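CcbJ (PDB 4HGZ) is probably an S-adenosyl-L-methionine-dependent N-methyltransferase of Streptomyces caelestis, built on the Rossmann-like methyltransferase fold. Local coordinates at residues A54-A59 with F254-F259; A136-F141 with S263-S268. One frame throughout, in Å; residues are numbered along the deposited sequence.

Interaction 1 (A54-A59 with F254-F259); sequences ALFVAA and FERRRF. With SO4 (sulfate ion), chain T; SO4 (sulfate ion), chain S.
Phe56 reaches from helix 50-61 into the loop between strands 245-251 and 265-272, where it lies between Phe254 and Arg256. Its CG stands anti to the backbone N (chi1 -170°), which carries the ring off the helix toward the loop. Phe254 CD1 lies over one face of this ring, 3.5 Å from Phe56 CG. The two ring planes stand at 57°, an oblique pairing. This is the tightly packed part. Both rings are buried, and Val267 of strand 265-272 touches both, so the helix is packed against the central sheet here.

The other part is looser and faces solvent. Arg256 has an extended chain from CG to NE and lays its guanidinium beside the Phe56 ring, the two planes 23° apart. Phe56 CD1 sits over one face of the guanidinium, offset toward its rim, and lies 3.4 Å from Arg256 NH2. At the margin, Ala59 CB is 4.2 Å from the same NH2. Ala58 and Ala59 belong to a lithium site seen in this crystal.

Farther along the loop, Arg257 donates to a sulfate ion, with NH2 2.6 Å from sulfate O3. That bond is nearly straight. Arg257 NE binds O4 of the same sulfate. Its NH1 forms a salt bridge with Glu255 OE2 at 3.2 Å and another with Asp253. Arg257 NE of a second subunit also binds sulfate, so arginines of two chains gather around anions probably taken from the crystallisation liquor.

No hydrogen bond joins 54-59 to 254-259, so this contact rests on apolar ring contact and on the guanidinium lying alongside Phe56, while the salt bridges and sulfate bonds lie farther along the loop, at Glu255 and Arg257.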
loop_
_atom_site.group_PDB
_atom_site.type_symbol
_atom_site.label_atom_id
_atom_site.label_comp_id
_atom_site.label_asym_id
_atom_site.label_seq_id
_atom_site.Cartn_x
_atom_site.Cartn_y
_atom_site.Cartn_z
ATOM N N ALA C 54 0.896 7.926 -36.253
ATOM C CA ALA C 54 1.028 8.388 -37.629
ATOM C C ALA C 54 -0.264 9.073 -38.070
ATOM O O ALA C 54 -0.265 10.228 -38.509
ATOM C CB ALA C 54 1.386 7.227 -38.563
ATOM N N LEU C 55 -1.374 8.359 -37.938
ATOM C CA LEU C 55 -2.657 8.905 -38.334
ATOM C C LEU C 55 -2.838 10.253 -37.638
ATOM O O LEU C 55 -3.130 11.269 -38.279
ATOM C CB LEU C 55 -3.780 7.921 -37.988
ATOM C CG LEU C 55 -3.850 6.636 -38.844
ATOM C CD1 LEU C 55 -4.585 5.472 -38.138
ATOM C CD2 LEU C 55 -4.481 6.907 -40.212
ATOM N N PHE C 56 -2.618 10.266 -36.328
ATOM C CA PHE C 56 -2.753 11.490 -35.551
ATOM C C PHE C 56 -1.959 12.637 -36.157
ATOM O O PHE C 56 -2.516 13.690 -36.450
ATOM C CB PHE C 56 -2.321 11.270 -34.106
ATOM C CG PHE C 56 -2.658 12.417 -33.202
ATOM C CD1 PHE C 56 -3.851 12.439 -32.512
ATOM C CD2 PHE C 56 -1.781 13.470 -33.043
ATOM C CE1 PHE C 56 -4.163 13.496 -31.686
ATOM C CE2 PHE C 56 -2.088 14.534 -32.216
ATOM C CZ PHE C 56 -3.281 14.549 -31.543
ATOM N N VAL C 57 -0.655 12.439 -36.338
ATOM C CA VAL C 57 0.189 13.483 -36.918
ATOM C C VAL C 57 -0.256 13.856 -38.339
ATOM O O VAL C 57 -0.443 15.037 -38.646
ATOM C CB VAL C 57 1.680 13.099 -36.880
ATOM C CG1 VAL C 57 2.491 14.050 -37.718
ATOM C CG2 VAL C 57 2.184 13.109 -35.448
ATOM N N ALA C 58 -0.455 12.849 -39.191
ATOM C CA ALA C 58 -0.971 13.070 -40.552
ATOM C C ALA C 58 -2.175 14.009 -40.581
ATOM O O ALA C 58 -2.209 14.953 -41.371
ATOM C CB ALA C 58 -1.332 11.751 -41.211
ATOM N N ALA C 59 -3.162 13.750 -39.727
ATOM C CA ALA C 59 -4.365 14.587 -39.679
ATOM C C ALA C 59 -4.028 16.054 -39.439
ATOM O O ALA C 59 -4.778 16.942 -39.838
ATOM C CB ALA C 59 -5.353 14.076 -38.618
ATOM N N PHE C 254 -3.095 8.496 -28.671
ATOM C CA PHE C 254 -3.233 9.011 -30.034
ATOM C C PHE C 254 -4.589 8.771 -30.680
ATOM O O PHE C 254 -4.828 9.222 -31.794
ATOM C CB PHE C 254 -2.104 8.522 -30.946
ATOM C CG PHE C 254 -0.802 9.215 -30.707
ATOM C CD1 PHE C 254 -0.691 10.584 -30.895
ATOM C CD2 PHE C 254 0.306 8.505 -30.270
ATOM C CE1 PHE C 254 0.514 11.235 -30.661
ATOM C CE2 PHE C 254 1.506 9.148 -30.034
ATOM C CZ PHE C 254 1.613 10.514 -30.236
ATOM N N GLU C 255 -5.475 8.051 -30.000
ATOM C CA GLU C 255 -6.814 7.844 -30.553
ATOM C C GLU C 255 -7.803 8.809 -29.909
ATOM O O GLU C 255 -9.003 8.688 -30.074
ATOM C CB GLU C 255 -7.273 6.397 -30.398
ATOM C CG GLU C 255 -6.251 5.364 -30.859
ATOM C CD GLU C 255 -6.845 3.972 -30.971
ATOM O OE1 GLU C 255 -7.690 3.763 -31.865
ATOM O OE2 GLU C 255 -6.476 3.088 -30.170
ATOM N N ARG C 256 -7.283 9.774 -29.168
ATOM C CA ARG C 256 -8.113 10.875 -28.699
ATOM C C ARG C 256 -9.051 10.510 -27.555
ATOM O O ARG C 256 -10.061 11.181 -27.338
ATOM C CB ARG C 256 -8.904 11.472 -29.865
ATOM C CG ARG C 256 -8.007 12.039 -30.944
ATOM C CD ARG C 256 -8.749 12.909 -31.940
ATOM N NE ARG C 256 -7.786 13.628 -32.778
ATOM C CZ ARG C 256 -7.077 13.066 -33.763
ATOM N NH1 ARG C 256 -7.218 11.765 -34.043
ATOM N NH2 ARG C 256 -6.219 13.803 -34.469
ATOM N N ARG C 257 -8.711 9.467 -26.809
ATOM C CA ARG C 257 -9.498 9.119 -25.640
ATOM C C ARG C 257 -9.377 10.225 -24.618
ATOM O O ARG C 257 -8.359 10.912 -24.566
ATOM C CB ARG C 257 -9.023 7.804 -25.035
ATOM C CG ARG C 257 -9.207 6.647 -25.953
ATOM C CD ARG C 257 -8.899 5.362 -25.264
ATOM N NE ARG C 257 -9.461 4.261 -26.030
ATOM C CZ ARG C 257 -8.804 3.601 -26.969
ATOM N NH1 ARG C 257 -7.551 3.923 -27.249
ATOM N NH2 ARG C 257 -9.403 2.619 -27.617
ATOM N N ARG C 258 -10.416 10.384 -23.804
ATOM C CA ARG C 258 -10.439 11.403 -22.766
ATOM C C ARG C 258 -9.241 11.278 -21.810
ATOM O O ARG C 258 -8.933 10.204 -21.314
ATOM C CB ARG C 258 -11.751 11.321 -21.987
ATOM C CG ARG C 258 -12.245 12.653 -21.437
ATOM C CD ARG C 258 -13.302 12.462 -20.355
ATOM N NE ARG C 258 -12.692 12.239 -19.045
ATOM C CZ ARG C 258 -13.371 11.945 -17.940
ATOM N NH1 ARG C 258 -14.691 11.830 -17.982
ATOM N NH2 ARG C 258 -12.728 11.761 -16.793
ATOM N N PHE C 259 -8.564 12.391 -21.566
ATOM C CA PHE C 259 -7.445 12.428 -20.638
ATOM C C PHE C 259 -7.962 12.713 -19.247
ATOM O O PHE C 259 -8.702 13.676 -19.042
ATOM C CB PHE C 259 -6.490 13.544 -21.046
ATOM C CG PHE C 259 -5.395 13.814 -20.048
ATOM C CD1 PHE C 259 -4.348 12.911 -19.876
ATOM C CD2 PHE C 259 -5.388 14.992 -19.309
ATOM C CE1 PHE C 259 -3.315 13.169 -18.975
ATOM C CE2 PHE C 259 -4.356 15.259 -18.405
ATOM C CZ PHE C 259 -3.320 14.346 -18.239
HETATM S S SO4 T . -12.749 2.560 -26.357
HETATM O O1 SO4 T . -14.143 2.263 -26.677
HETATM O O2 SO4 T . -12.477 2.171 -24.977
HETATM O O3 SO4 T . -11.876 1.831 -27.283
HETATM O O4 SO4 T . -12.508 3.993 -26.481
HETATM S S SO4 S . -13.638 8.445 -24.115
HETATM O O1 SO4 S . -14.784 7.615 -24.479
HETATM O O2 SO4 S . -14.014 9.320 -23.005
HETATM O O3 SO4 S . -12.523 7.586 -23.702
HETATM O O4 SO4 S . -13.274 9.263 -25.267
#

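Interaction 2 (A136-F141 with S263-S268)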
loop_
_atom_site.group_PDB
_atom_site.type_symbol
_atom_site.label_atom_id
_atom_site.label_comp_id
_atom_site.label_asym_id
_atom_site.label_seq_id
_atom_site.Cartn_x
_atom_site.Cartn_y
_atom_site.Cartn_z
ATOM N N ALA C 136 7.447 11.670 -29.709
ATOM C CA ALA C 136 6.688 10.558 -29.163
ATOM C C ALA C 136 7.372 9.886 -27.972
ATOM O O ALA C 136 8.524 10.161 -27.659
ATOM C CB ALA C 136 6.419 9.543 -30.251
ATOM N N PHE C 137 6.630 9.017 -27.300
ATOM C CA PHE C 137 7.134 8.240 -26.170
ATOM C C PHE C 137 8.285 8.885 -25.391
ATOM O O PHE C 137 9.431 8.447 -25.478
ATOM C CB PHE C 137 7.527 6.833 -26.623
ATOM C CG PHE C 137 7.530 5.824 -25.510
ATOM C CD1 PHE C 137 6.516 5.829 -24.550
ATOM C CD2 PHE C 137 8.532 4.860 -25.420
ATOM C CE1 PHE C 137 6.498 4.891 -23.511
ATOM C CE2 PHE C 137 8.524 3.917 -24.380
ATOM C CZ PHE C 137 7.503 3.931 -23.423
ATOM N N ASN C 138 7.961 9.920 -24.623
ATOM C CA ASN C 138 8.897 10.517 -23.666
ATOM C C ASN C 138 10.158 11.136 -24.238
ATOM O O ASN C 138 11.106 11.391 -23.500
ATOM C CB ASN C 138 9.280 9.511 -22.581
ATOM C CG ASN C 138 8.100 9.110 -21.726
ATOM O OD1 ASN C 138 7.217 9.917 -21.450
ATOM N ND2 ASN C 138 8.073 7.858 -21.310
ATOM N N THR C 139 10.189 11.395 -25.537
ATOM C CA THR C 139 11.398 11.961 -26.117
ATOM C C THR C 139 11.734 13.305 -25.464
ATOM O O THR C 139 12.876 13.563 -25.082
ATOM C CB THR C 139 11.303 12.095 -27.636
ATOM O OG1 THR C 139 11.474 10.804 -28.221
ATOM C CG2 THR C 139 12.414 13.000 -28.164
ATOM N N LEU C 140 10.733 14.157 -25.313
ATOM C CA LEU C 140 10.972 15.448 -24.697
ATOM C C LEU C 140 11.592 15.276 -23.329
ATOM O O LEU C 140 12.414 16.090 -22.920
ATOM C CB LEU C 140 9.667 16.229 -24.565
ATOM C CG LEU C 140 9.795 17.566 -23.843
ATOM C CD1 LEU C 140 10.635 18.508 -24.660
ATOM C CD2 LEU C 140 8.402 18.147 -23.588
ATOM N N PHE C 141 11.187 14.233 -22.603
ATOM C CA PHE C 141 11.652 14.059 -21.219
ATOM C C PHE C 141 13.034 13.425 -21.154
ATOM O O PHE C 141 13.514 13.076 -20.077
ATOM C CB PHE C 141 10.658 13.243 -20.389
ATOM C CG PHE C 141 9.358 13.960 -20.106
ATOM C CD1 PHE C 141 9.230 15.325 -20.323
ATOM C CD2 PHE C 141 8.268 13.271 -19.593
ATOM C CE1 PHE C 141 8.024 15.986 -20.049
ATOM C CE2 PHE C 141 7.058 13.927 -19.315
ATOM C CZ PHE C 141 6.938 15.282 -19.540
ATOM N N SER C 263 -4.876 8.570 -16.428
ATOM C CA SER C 263 -4.230 8.301 -17.698
ATOM C C SER C 263 -2.737 8.145 -17.484
ATOM O O SER C 263 -2.092 9.014 -16.891
ATOM C CB SER C 263 -4.499 9.430 -18.690
ATOM O OG SER C 263 -5.880 9.552 -18.996
ATOM N N ARG C 264 -2.179 7.042 -17.966
ATOM C CA ARG C 264 -0.750 6.813 -17.808
ATOM C C ARG C 264 0.070 7.802 -18.648
ATOM O O ARG C 264 1.164 8.219 -18.253
ATOM C CB ARG C 264 -0.395 5.357 -18.112
ATOM C CG ARG C 264 -0.745 4.382 -16.969
ATOM C CD ARG C 264 -0.573 2.918 -17.373
ATOM N NE ARG C 264 0.577 2.701 -18.257
ATOM C CZ ARG C 264 1.839 2.571 -17.847
ATOM N NH1 ARG C 264 2.129 2.644 -16.547
ATOM N NH2 ARG C 264 2.813 2.372 -18.739
ATOM N N TYR C 265 -0.481 8.208 -19.784
ATOM C CA TYR C 265 0.207 9.161 -20.657
ATOM C C TYR C 265 -0.701 10.299 -21.048
ATOM O O TYR C 265 -1.901 10.264 -20.801
ATOM C CB TYR C 265 0.708 8.464 -21.931
ATOM C CG TYR C 265 1.916 7.621 -21.669
ATOM C CD1 TYR C 265 3.198 8.139 -21.846
ATOM C CD2 TYR C 265 1.789 6.315 -21.207
ATOM C CE1 TYR C 265 4.322 7.370 -21.590
ATOM C CE2 TYR C 265 2.915 5.540 -20.938
ATOM C CZ TYR C 265 4.174 6.078 -21.133
ATOM O OH TYR C 265 5.288 5.324 -20.877
ATOM N N HIS C 266 -0.125 11.315 -21.670
ATOM C CA HIS C 266 -0.941 12.246 -22.412
ATOM C C HIS C 266 -0.301 12.580 -23.747
ATOM O O HIS C 266 0.895 12.396 -23.946
ATOM C CB HIS C 266 -1.233 13.505 -21.616
ATOM C CG HIS C 266 -0.021 14.331 -21.317
ATOM N ND1 HIS C 266 0.412 15.340 -22.148
ATOM C CD2 HIS C 266 0.825 14.320 -20.260
ATOM C CE1 HIS C 266 1.490 15.900 -21.627
ATOM N NE2 HIS C 266 1.757 15.303 -20.479
ATOM N N VAL C 267 -1.138 13.027 -24.670
ATOM C CA VAL C 267 -0.698 13.545 -25.934
ATOM C C VAL C 267 -1.180 14.983 -25.948
ATOM O O VAL C 267 -2.365 15.252 -25.766
ATOM C CB VAL C 267 -1.330 12.771 -27.084
ATOM C CG1 VAL C 267 -1.098 13.483 -28.396
ATOM C CG2 VAL C 267 -0.788 11.365 -27.127
ATOM N N SER C 268 -0.257 15.908 -26.132
ATOM C CA SER C 268 -0.585 17.316 -26.069
ATOM C C SER C 268 -0.252 17.982 -27.389
ATOM O O SER C 268 0.765 17.673 -28.017
ATOM C CB SER C 268 0.182 17.990 -24.928
ATOM O OG SER C 268 -0.043 17.316 -23.703
#
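Phe137 holds CG anti to its amide nitrogen (chi1 -157°), and Tyr265 holds CG anti to its carbonyl carbon; these turns bring the two rings together. The contact joins the loop after strand 130-135 to strand 265-272 in the seven-stranded sheet of the Rossmann-like methyltransferase fold. The rings pair obliquely, with centroids 5.8 Å apart and planes at 42°. Phe137 CE1 lies 3.5 Å from Tyr265 CZ, and the phenol oxygen comes to the edge of the Phe137 ring, near its plane.

Asn138, the next loop residue, also touches Tyr265. The two side chains cross at about a right angle, while the amide and ring planes are only 30° apart. Asn138 OD1 is hydrogen-bonded to the backbone N of Leu171 on strand 164-171, which ties the loop to the neighbouring strand. Within the loop, Ala136 O accepts from both Thr139 N and Thr139 OG1.

The Phe137 side chain lies about 4 Å from that of Arg75, which contacts S-adenosyl-L-homocysteine in another structure of this protein. The contact therefore borders the cofactor site. At the edge of the Tyr265 ring, in its plane, Asn138 ND2 stands 3.8 Å from Tyr265 CE1.

The centres of interaction 1 and interaction 2 are about 12 Å apart. Along the chain their segments alternate: 54-59, 136-141, 254-259, then 263-268. Interaction 1 packs helix 50-61 against the loop that precedes strand 265-272. Interaction 2 packs the loop after strand 130-135 against the start of that strand. They meet directly. Phe254 CE1 lies 3.6 Å from Val267 CG1, and Phe259 packs on His266. Strand 265-272 therefore links both contacts to one region of the central sheet. Arg75, a residue of the S-adenosyl-L-homocysteine site, lies near Phe254 and Phe137, so both contacts come close to that site at Arg75.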